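DTDP-4-dehydrorhamnose reductase (Yersinia enterocolitica, PDB 5U9C) probably catalyses the NADPH-dependent reduction of dTDP-4-dehydro-beta-L-rhamnose to dTDP-beta-L-rhamnose, a step of dTDP-L-rhamnose biosynthesis. Local coordinates at residues R6-T11 and S23-T28; G15-Y20 and L61-E66. One frame throughout, in Å; residues are numbered along the deposited sequence.

Interaction 1 (R6-T11 and S23-T28)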
loop_
_atom_site.group_PDB
_atom_site.type_symbol
_atom_site.label_atom_id
_atom_site.label_comp_id
_atom_site.label_asym_id
_atom_site.label_seq_id
_atom_site.Cartn_x
_atom_site.Cartn_y
_atom_site.Cartn_z
ATOM N N ARG D 6 -7.426 0.975 51.185
ATOM C CA ARG D 6 -6.691 1.019 49.909
ATOM C C ARG D 6 -7.194 2.264 49.144
ATOM O O ARG D 6 -8.402 2.539 49.132
ATOM C CB ARG D 6 -7.003 -0.191 49.051
ATOM C CG ARG D 6 -6.771 -1.575 49.644
ATOM C CD ARG D 6 -7.384 -2.590 48.672
ATOM N NE ARG D 6 -7.505 -3.957 49.180
ATOM C CZ ARG D 6 -6.539 -4.875 49.164
ATOM N NH1 ARG D 6 -6.780 -6.093 49.646
ATOM N NH2 ARG D 6 -5.328 -4.588 48.690
ATOM N N LYS D 7 -6.283 2.995 48.504
ATOM C CA LYS D 7 -6.645 4.230 47.824
ATOM C C LYS D 7 -6.648 4.079 46.287
ATOM O O LYS D 7 -5.704 3.512 45.699
ATOM C CB LYS D 7 -5.697 5.367 48.270
ATOM C CG LYS D 7 -6.016 6.706 47.624
ATOM C CD LYS D 7 -4.988 7.816 47.884
ATOM C CE LYS D 7 -5.053 8.414 49.280
ATOM N NZ LYS D 7 -4.176 9.630 49.382
ATOM N N ILE D 8 -7.728 4.567 45.681
ATOM C CA ILE D 8 -7.925 4.626 44.230
ATOM C C ILE D 8 -7.918 6.097 43.805
ATOM O O ILE D 8 -8.667 6.921 44.349
ATOM C CB ILE D 8 -9.287 4.047 43.802
ATOM C CG1 ILE D 8 -9.313 2.544 44.031
ATOM C CG2 ILE D 8 -9.538 4.335 42.325
ATOM C CD1 ILE D 8 -10.678 1.910 43.874
ATOM N N LEU D 9 -7.080 6.425 42.840
ATOM C CA LEU D 9 -7.016 7.773 42.288
ATOM C C LEU D 9 -7.552 7.698 40.841
ATOM O O LEU D 9 -7.047 6.916 40.025
ATOM C CB LEU D 9 -5.591 8.295 42.372
ATOM C CG LEU D 9 -5.366 9.747 41.947
ATOM C CD1 LEU D 9 -4.125 10.335 42.618
ATOM C CD2 LEU D 9 -5.269 9.881 40.432
ATOM N N ILE D 10 -8.580 8.497 40.544
ATOM C CA ILE D 10 -9.251 8.491 39.229
ATOM C C ILE D 10 -9.130 9.799 38.465
ATOM O O ILE D 10 -9.427 10.850 39.021
ATOM C CB ILE D 10 -10.787 8.256 39.387
ATOM C CG1 ILE D 10 -11.040 7.038 40.258
ATOM C CG2 ILE D 10 -11.485 8.113 38.013
ATOM C CD1 ILE D 10 -12.496 6.707 40.467
ATOM N N THR D 11 -8.702 9.734 37.196
ATOM C CA THR D 11 -8.709 10.918 36.305
ATOM C C THR D 11 -9.935 10.720 35.417
ATOM O O THR D 11 -10.295 9.583 35.106
ATOM C CB THR D 11 -7.450 11.051 35.410
ATOM O OG1 THR D 11 -7.459 10.046 34.364
ATOM C CG2 THR D 11 -6.186 10.950 36.250
ATOM N N SER D 23 -19.324 5.981 40.977
ATOM C CA SER D 23 -20.566 5.583 41.615
ATOM C C SER D 23 -20.508 4.133 42.123
ATOM O O SER D 23 -20.826 3.877 43.281
ATOM C CB SER D 23 -21.730 5.794 40.639
ATOM O OG SER D 23 -22.937 5.315 41.175
ATOM N N ALA D 24 -20.075 3.194 41.274
ATOM C CA ALA D 24 -19.960 1.775 41.672
ATOM C C ALA D 24 -18.981 1.591 42.847
ATOM O O ALA D 24 -19.169 0.710 43.675
ATOM C CB ALA D 24 -19.518 0.911 40.487
ATOM N N LEU D 25 -17.940 2.426 42.903
ATOM C CA LEU D 25 -16.933 2.337 43.977
ATOM C C LEU D 25 -17.442 2.748 45.358
ATOM O O LEU D 25 -16.809 2.420 46.366
ATOM C CB LEU D 25 -15.674 3.140 43.622
ATOM C CG LEU D 25 -14.818 2.503 42.525
ATOM C CD1 LEU D 25 -13.704 3.445 42.120
ATOM C CD2 LEU D 25 -14.238 1.162 42.973
ATOM N N LYS D 26 -18.575 3.447 45.411
ATOM C CA LYS D 26 -19.143 3.841 46.695
ATOM C C LYS D 26 -19.531 2.627 47.533
ATOM O O LYS D 26 -19.468 2.692 48.746
ATOM C CB LYS D 26 -20.304 4.846 46.548
ATOM C CG LYS D 26 -19.832 6.202 46.007
ATOM C CD LYS D 26 -20.648 7.388 46.518
ATOM C CE LYS D 26 -22.024 7.541 45.890
ATOM N NZ LYS D 26 -21.966 8.219 44.568
ATOM N N ASP D 27 -19.859 1.507 46.887
ATOM C CA ASP D 27 -20.198 0.263 47.606
ATOM C C ASP D 27 -18.966 -0.660 47.792
ATOM O O ASP D 27 -19.087 -1.889 47.691
ATOM C CB ASP D 27 -21.312 -0.514 46.870
ATOM C CG ASP D 27 -22.643 0.239 46.822
ATOM O OD1 ASP D 27 -22.976 0.979 47.779
ATOM O OD2 ASP D 27 -23.379 0.046 45.831
ATOM N N THR D 28 -17.789 -0.081 48.060
ATOM C CA THR D 28 -16.574 -0.880 48.263
ATOM C C THR D 28 -15.798 -0.374 49.474
ATOM O O THR D 28 -16.191 0.614 50.088
ATOM C CB THR D 28 -15.646 -0.843 47.030
ATOM O OG1 THR D 28 -15.058 0.461 46.883
ATOM C CG2 THR D 28 -16.408 -1.232 45.765
#

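Interaction 2 (G15-Y20 and L61-E66)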
loop_
_atom_site.group_PDB
_atom_site.type_symbol
_atom_site.label_atom_id
_atom_site.label_comp_id
_atom_site.label_asym_id
_atom_site.label_seq_id
_atom_site.Cartn_x
_atom_site.Cartn_y
_atom_site.Cartn_z
ATOM N N GLY D 15 -16.450 11.938 33.521
ATOM C CA GLY D 15 -16.723 11.583 32.132
ATOM C C GLY D 15 -17.795 10.497 32.104
ATOM O O GLY D 15 -18.300 10.085 33.154
HETATM N N MSE D 16 -18.120 10.011 30.910
HETATM C CA MSE D 16 -19.162 8.976 30.737
HETATM C C MSE D 16 -18.850 7.739 31.546
HETATM O O MSE D 16 -19.622 7.345 32.432
HETATM C CB MSE D 16 -19.281 8.662 29.241
HETATM C CG MSE D 16 -20.136 7.456 28.852
HETATM SE SE MSE D 16 -20.235 7.380 26.862
HETATM C CE MSE D 16 -18.637 8.362 26.214
ATOM N N LEU D 17 -17.708 7.126 31.253
ATOM C CA LEU D 17 -17.279 5.926 31.955
ATOM C C LEU D 17 -16.944 6.216 33.417
ATOM O O LEU D 17 -17.339 5.466 34.300
ATOM C CB LEU D 17 -16.049 5.307 31.270
ATOM C CG LEU D 17 -15.504 4.046 31.945
ATOM C CD1 LEU D 17 -16.564 2.939 31.967
ATOM C CD2 LEU D 17 -14.238 3.587 31.271
ATOM N N GLY D 18 -16.205 7.296 33.659
ATOM C CA GLY D 18 -15.773 7.656 35.006
ATOM C C GLY D 18 -16.875 7.823 36.036
ATOM O O GLY D 18 -16.694 7.463 37.204
ATOM N N ALA D 19 -18.002 8.396 35.610
ATOM C CA ALA D 19 -19.137 8.619 36.507
ATOM C C ALA D 19 -19.725 7.281 36.979
ATOM O O ALA D 19 -20.049 7.134 38.154
ATOM C CB ALA D 19 -20.210 9.497 35.841
ATOM N N TYR D 20 -19.854 6.313 36.063
ATOM C CA TYR D 20 -20.351 5.002 36.451
ATOM C C TYR D 20 -19.376 4.362 37.464
ATOM O O TYR D 20 -19.798 3.848 38.484
ATOM C CB TYR D 20 -20.527 4.062 35.243
ATOM C CG TYR D 20 -21.695 4.341 34.275
ATOM C CD1 TYR D 20 -23.005 3.949 34.574
ATOM C CD2 TYR D 20 -21.458 4.872 33.021
ATOM C CE1 TYR D 20 -24.051 4.171 33.664
ATOM C CE2 TYR D 20 -22.485 5.087 32.109
ATOM C CZ TYR D 20 -23.773 4.736 32.422
ATOM O OH TYR D 20 -24.757 4.962 31.475
ATOM N N LEU D 61 -6.785 4.877 38.013
ATOM C CA LEU D 61 -7.678 4.659 36.896
ATOM C C LEU D 61 -7.544 5.921 36.048
ATOM O O LEU D 61 -8.030 7.009 36.444
ATOM C CB LEU D 61 -9.130 4.491 37.367
ATOM C CG LEU D 61 -9.372 3.467 38.479
ATOM C CD1 LEU D 61 -10.847 3.366 38.752
ATOM C CD2 LEU D 61 -8.837 2.095 38.115
ATOM N N HIS D 62 -6.899 5.785 34.897
ATOM C CA HIS D 62 -6.632 6.912 34.017
ATOM C C HIS D 62 -7.591 6.931 32.843
ATOM O O HIS D 62 -7.347 6.276 31.832
ATOM C CB HIS D 62 -5.177 6.901 33.557
ATOM C CG HIS D 62 -4.847 8.017 32.627
ATOM N ND1 HIS D 62 -5.384 9.279 32.775
ATOM C CD2 HIS D 62 -3.974 8.094 31.597
ATOM C CE1 HIS D 62 -4.902 10.066 31.833
ATOM N NE2 HIS D 62 -4.034 9.376 31.114
ATOM N N PHE D 63 -8.705 7.657 33.014
ATOM C CA PHE D 63 -9.731 7.755 31.980
ATOM C C PHE D 63 -9.724 9.109 31.261
ATOM O O PHE D 63 -10.327 9.233 30.187
ATOM C CB PHE D 63 -11.164 7.537 32.548
ATOM C CG PHE D 63 -11.363 6.262 33.335
ATOM C CD1 PHE D 63 -10.858 5.053 32.904
ATOM C CD2 PHE D 63 -12.178 6.262 34.474
ATOM C CE1 PHE D 63 -11.076 3.878 33.634
ATOM C CE2 PHE D 63 -12.424 5.091 35.184
ATOM C CZ PHE D 63 -11.877 3.896 34.759
ATOM N N ALA D 64 -9.072 10.125 31.825
ATOM C CA ALA D 64 -9.077 11.451 31.180
ATOM C C ALA D 64 -8.261 11.450 29.876
ATOM O O ALA D 64 -7.203 10.821 29.788
ATOM C CB ALA D 64 -8.552 12.525 32.130
ATOM N N ALA D 65 -8.777 12.146 28.869
ATOM C CA ALA D 65 -8.107 12.217 27.569
ATOM C C ALA D 65 -8.793 13.238 26.694
ATOM O O ALA D 65 -9.926 13.595 26.965
ATOM C CB ALA D 65 -8.179 10.868 26.881
ATOM N N GLU D 66 -8.099 13.709 25.660
ATOM C CA GLU D 66 -8.735 14.570 24.669
ATOM C C GLU D 66 -9.301 13.566 23.670
ATOM O O GLU D 66 -8.543 12.895 22.969
ATOM C CB GLU D 66 -7.753 15.511 23.985
ATOM C CG GLU D 66 -8.385 16.268 22.823
ATOM C CD GLU D 66 -9.628 17.040 23.245
ATOM O OE1 GLU D 66 -10.740 16.650 22.828
ATOM O OE2 GLU D 66 -9.490 17.972 24.056
#

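Interaction 1 (R6-T11 and S23-T28)
Ile8, Ile10 and Leu25 share one first-torsion setting: CG1 of each isoleucine and CG of the leucine stand anti to their own carbonyl carbons, beside the backbone N (chi1 -72° for Leu25). With the second torsion also anti in all three, each chain is extended, and CD1 of either isoleucine is carried out from strand 7-11 to meet the leucine methyls tip to tip. Leu25 answers from the C-terminal part of helix 16-25 with both branches. Its CD2 lies 3.7 Å from Ile8 CD1, and its CD1 is 3.8 Å from that same methyl. The CD1 branch also serves Ile10, whose CD1 is 3.9 Å away, so the fork spans the two isoleucines. Ile8 and Ile10 are alternate residues of one strand and therefore present their side chains on the same face of the sheet. The backbones keep well apart, the closest CA pair being Ile8 and Leu25 at 9.3 Å. This is the strand-to-helix packing of the first beta-alpha-beta unit of a Rossmann fold, whose second strand, 31-34, adds Val32 against both Ile10 and Leu25. Ile204 of helix 196-209 also touches Leu25, and Leu61 of strand 59-62 borders both isoleucines. A type I turn runs from Leu25 to Thr28. Thr28 OG1 donates a 2.7 Å bond to Leu25 O, arriving at a C=O...donor angle of 133° and tilted 17° from the carbonyl plane. The same hydroxyl oxygen is also hydrogen-bonded to Tyr30 N, linking the turn to the approach of strand 31-34. Across the contact itself no hydrogen bond or charge pairing acts; three buried aliphatic side chains join helix to sheet through van der Waals contact and the exclusion of water.

Interaction 2 (G15-Y20 and L61-E66)
The Phe63 ring receives Leu17 CD2 over one face and meets Gly18 CA obliquely, near CD2 of the ring. Here the start of helix 16-25 passes the C-terminal end of strand 59-62 in a Rossmann-type fold, and Gly15 and Gly18 fit the last two glycines of a GxGxxG pattern, consistent with the dinucleotide-binding turn of NADP-dependent reductases. The leucine methyl makes a CH-pi contact: CD2 is 4.1 Å from the centroid of the Phe63 ring, 16° off the ring normal, and shifted toward the rim carrying CD1 and CE1. Leu17 places it there with CG anti to the backbone N (chi1 179°), and the two side chains cross at about a right angle. At the next residue, Gly18, it is the backbone CA that meets the ring; the nearest CA pair, Gly18 and Phe63, is 6.8 Å apart. Gly15 holds the N-cap position, and its carbonyl O accepts the Ala19 N bond of the first turn (3.0 Å). Around the pair, Leu104 of strand 100-106 touches both Leu17 and Phe63, Ile10 of strand 7-11 adds to the packing on Phe63, and Leu199 of helix 196-209 reaches Leu17. Just before the phenylalanine, His62 is held at both ring nitrogens, ND1 by Thr11 OG1 and NE2 by Thr87 OG1, which should fix the imidazole's rotation. Opposite the side of the ring that carries CD1 and CE1, Phe63 CD2 comes within 3.9 Å of Gly18 CA.

Overall arrangement
From the N terminus, the chain runs through strand 7-11, turns into helix 16-25 at residues 15-20, and reaches 23-28 at the helix's far end. There interaction 1 closes a short loop back onto the first strand. Interaction 2 closes a longer one, from the helix start, past strand 31-34 and helix 48-55, to residues 61-66 at the end of strand 59-62. The segments alternate in sequence, so the contacts cross rather than nest. Their centres lie 13 Å apart, and together they bind both ends of helix 16-25 to the parallel sheet. Strands 7-11 and 59-62 are neighbours there, joined directly by a probable hydrogen bond of 2.9 Å between Leu9 O and Leu61 N.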